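Local coordinates for protein nucleoporin NUP170 (Chaetomium thermophilum, PDB 5HAX) that probably serves as a scaffold nucleoporin in the symmetric core of the nuclear pore, its N-terminal domain binding the nucleoporin NUP53, at residues 166-171 / 212-216. Residues are numbered along the deposited sequence; the frame is centred on the assembly and turned at random.
Sequences RMSVHR and RCGKI
Strands 168-170 and 213-216 run in the same general direction at an angle of 40°, their axes 6.1 Å apart at closest approach. Met167 lies nearest Cys213 (CA-CA 5.4 Å) and Val169 nearest Gly214 (CA-CA 6.3 Å). No direct backbone hydrogen bond joins them; one water spans the gap, 2.8 Å from Ser168 O and 3.1 Å from Cys213 O. Arg166 takes a left-handed backbone conformation (phi 61°, psi 12°).

Side chains fill the space between the strands. Val169 points toward 213-216, with CG1 3.2 Å from Cys213 O and 3.7 Å from Cys213 SG, while Met167 CB lies 4.1 Å from Cys213 CB. The fully extended, all-t Lys215 side chain crosses to segment 166-171, where NZ donates a 2.7 Å hydrogen bond to Arg171 O. At the other end Arg166 NH1 and Arg212 NH2, like charges, lie 4.1 Å apart; Arg166 forms a salt bridge with an acidic side chain of the NUP53 chain, and Arg212 NE hydrogen-bonds to Gln204 O. Both arginines also pack on apolar side chains of NUP53, so this end of the contact borders the NUP53 chain.

Each strand is the last and outermost of a four-stranded antiparallel sheet, 159-170 of one and 213-217 of the next; such side-chain packing between successive sheets, or blades, is characteristic of a beta-propeller.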
# COMPACT_ATOMS: atom_id res chain seq x y z
N ARG A 166 -1.58 -34.45 1.11
CA ARG A 166 -2.00 -35.47 0.16
C ARG A 166 -2.68 -34.88 -1.07
O ARG A 166 -3.29 -35.62 -1.85
CB ARG A 166 -2.94 -36.50 0.81
CG ARG A 166 -2.42 -37.12 2.10
CD ARG A 166 -3.40 -38.15 2.64
NE ARG A 166 -3.19 -38.45 4.05
CZ ARG A 166 -4.10 -39.01 4.84
NH1 ARG A 166 -5.29 -39.35 4.36
NH2 ARG A 166 -3.82 -39.25 6.11
N MET A 167 -2.58 -33.56 -1.26
CA MET A 167 -3.22 -32.87 -2.38
C MET A 167 -2.18 -32.63 -3.46
O MET A 167 -1.20 -31.90 -3.25
CB MET A 167 -3.83 -31.55 -1.92
CG MET A 167 -4.97 -31.71 -0.92
SD MET A 167 -5.55 -30.12 -0.28
CE MET A 167 -6.89 -30.65 0.78
N SER A 168 -2.39 -33.24 -4.63
CA SER A 168 -1.49 -33.06 -5.76
C SER A 168 -2.18 -33.55 -7.02
O SER A 168 -3.11 -34.37 -6.96
CB SER A 168 -0.16 -33.80 -5.55
OG SER A 168 -0.34 -35.20 -5.64
N VAL A 169 -1.73 -33.05 -8.16
CA VAL A 169 -2.26 -33.43 -9.46
C VAL A 169 -1.13 -33.46 -10.47
O VAL A 169 -0.18 -32.67 -10.40
CB VAL A 169 -3.38 -32.47 -9.94
CG1 VAL A 169 -4.69 -32.77 -9.24
CG2 VAL A 169 -2.96 -31.02 -9.74
N HIS A 170 -1.23 -34.38 -11.42
CA HIS A 170 -0.28 -34.44 -12.52
C HIS A 170 -0.39 -33.18 -13.36
O HIS A 170 -1.49 -32.69 -13.64
CB HIS A 170 -0.53 -35.69 -13.37
CG HIS A 170 -0.30 -36.97 -12.63
ND1 HIS A 170 -1.11 -38.07 -12.77
CD2 HIS A 170 0.66 -37.32 -11.74
CE1 HIS A 170 -0.67 -39.05 -12.00
NE2 HIS A 170 0.40 -38.62 -11.36
N ARG A 171 0.77 -32.64 -13.76
CA ARG A 171 0.79 -31.37 -14.46
C ARG A 171 0.14 -31.48 -15.83
O ARG A 171 -0.80 -30.74 -16.15
CB ARG A 171 2.24 -30.88 -14.61
CG ARG A 171 2.35 -29.46 -15.13
CD ARG A 171 3.72 -29.16 -15.70
NE ARG A 171 3.93 -29.81 -16.99
CZ ARG A 171 5.01 -29.63 -17.75
NH1 ARG A 171 5.98 -28.82 -17.35
NH2 ARG A 171 5.11 -30.26 -18.91
N ARG A 212 -9.50 -35.54 -3.89
CA ARG A 212 -9.34 -34.37 -3.05
C ARG A 212 -8.78 -33.17 -3.80
O ARG A 212 -8.93 -32.04 -3.33
CB ARG A 212 -8.43 -34.67 -1.86
CG ARG A 212 -9.14 -35.11 -0.60
CD ARG A 212 -8.34 -34.69 0.63
NE ARG A 212 -8.89 -35.24 1.86
CZ ARG A 212 -8.52 -36.39 2.41
NH1 ARG A 212 -9.08 -36.79 3.54
NH2 ARG A 212 -7.59 -37.14 1.84
N CYS A 213 -8.13 -33.39 -4.94
CA CYS A 213 -7.47 -32.31 -5.67
C CYS A 213 -7.61 -32.55 -7.17
O CYS A 213 -7.33 -33.65 -7.65
CB CYS A 213 -5.98 -32.23 -5.29
SG CYS A 213 -5.10 -30.85 -6.05
N GLY A 214 -8.04 -31.51 -7.89
CA GLY A 214 -8.26 -31.62 -9.32
C GLY A 214 -7.71 -30.41 -10.05
O GLY A 214 -7.34 -29.40 -9.45
N LYS A 215 -7.65 -30.55 -11.37
CA LYS A 215 -7.11 -29.53 -12.26
C LYS A 215 -7.93 -29.49 -13.53
O LYS A 215 -8.31 -30.54 -14.06
CB LYS A 215 -5.64 -29.82 -12.58
CG LYS A 215 -4.96 -28.78 -13.45
CD LYS A 215 -3.50 -29.14 -13.69
CE LYS A 215 -2.81 -28.12 -14.58
NZ LYS A 215 -1.38 -28.46 -14.80
N ILE A 216 -8.22 -28.29 -14.03
CA ILE A 216 -8.97 -28.13 -15.27
C ILE A 216 -8.38 -26.99 -16.09
O ILE A 216 -7.82 -26.03 -15.55
CB ILE A 216 -10.48 -27.89 -15.02
CG1 ILE A 216 -10.74 -26.45 -14.56
CG2 ILE A 216 -11.01 -28.90 -14.01
CD1 ILE A 216 -12.21 -26.13 -14.36
O HOH W 1 -5.33 -35.97 -7.63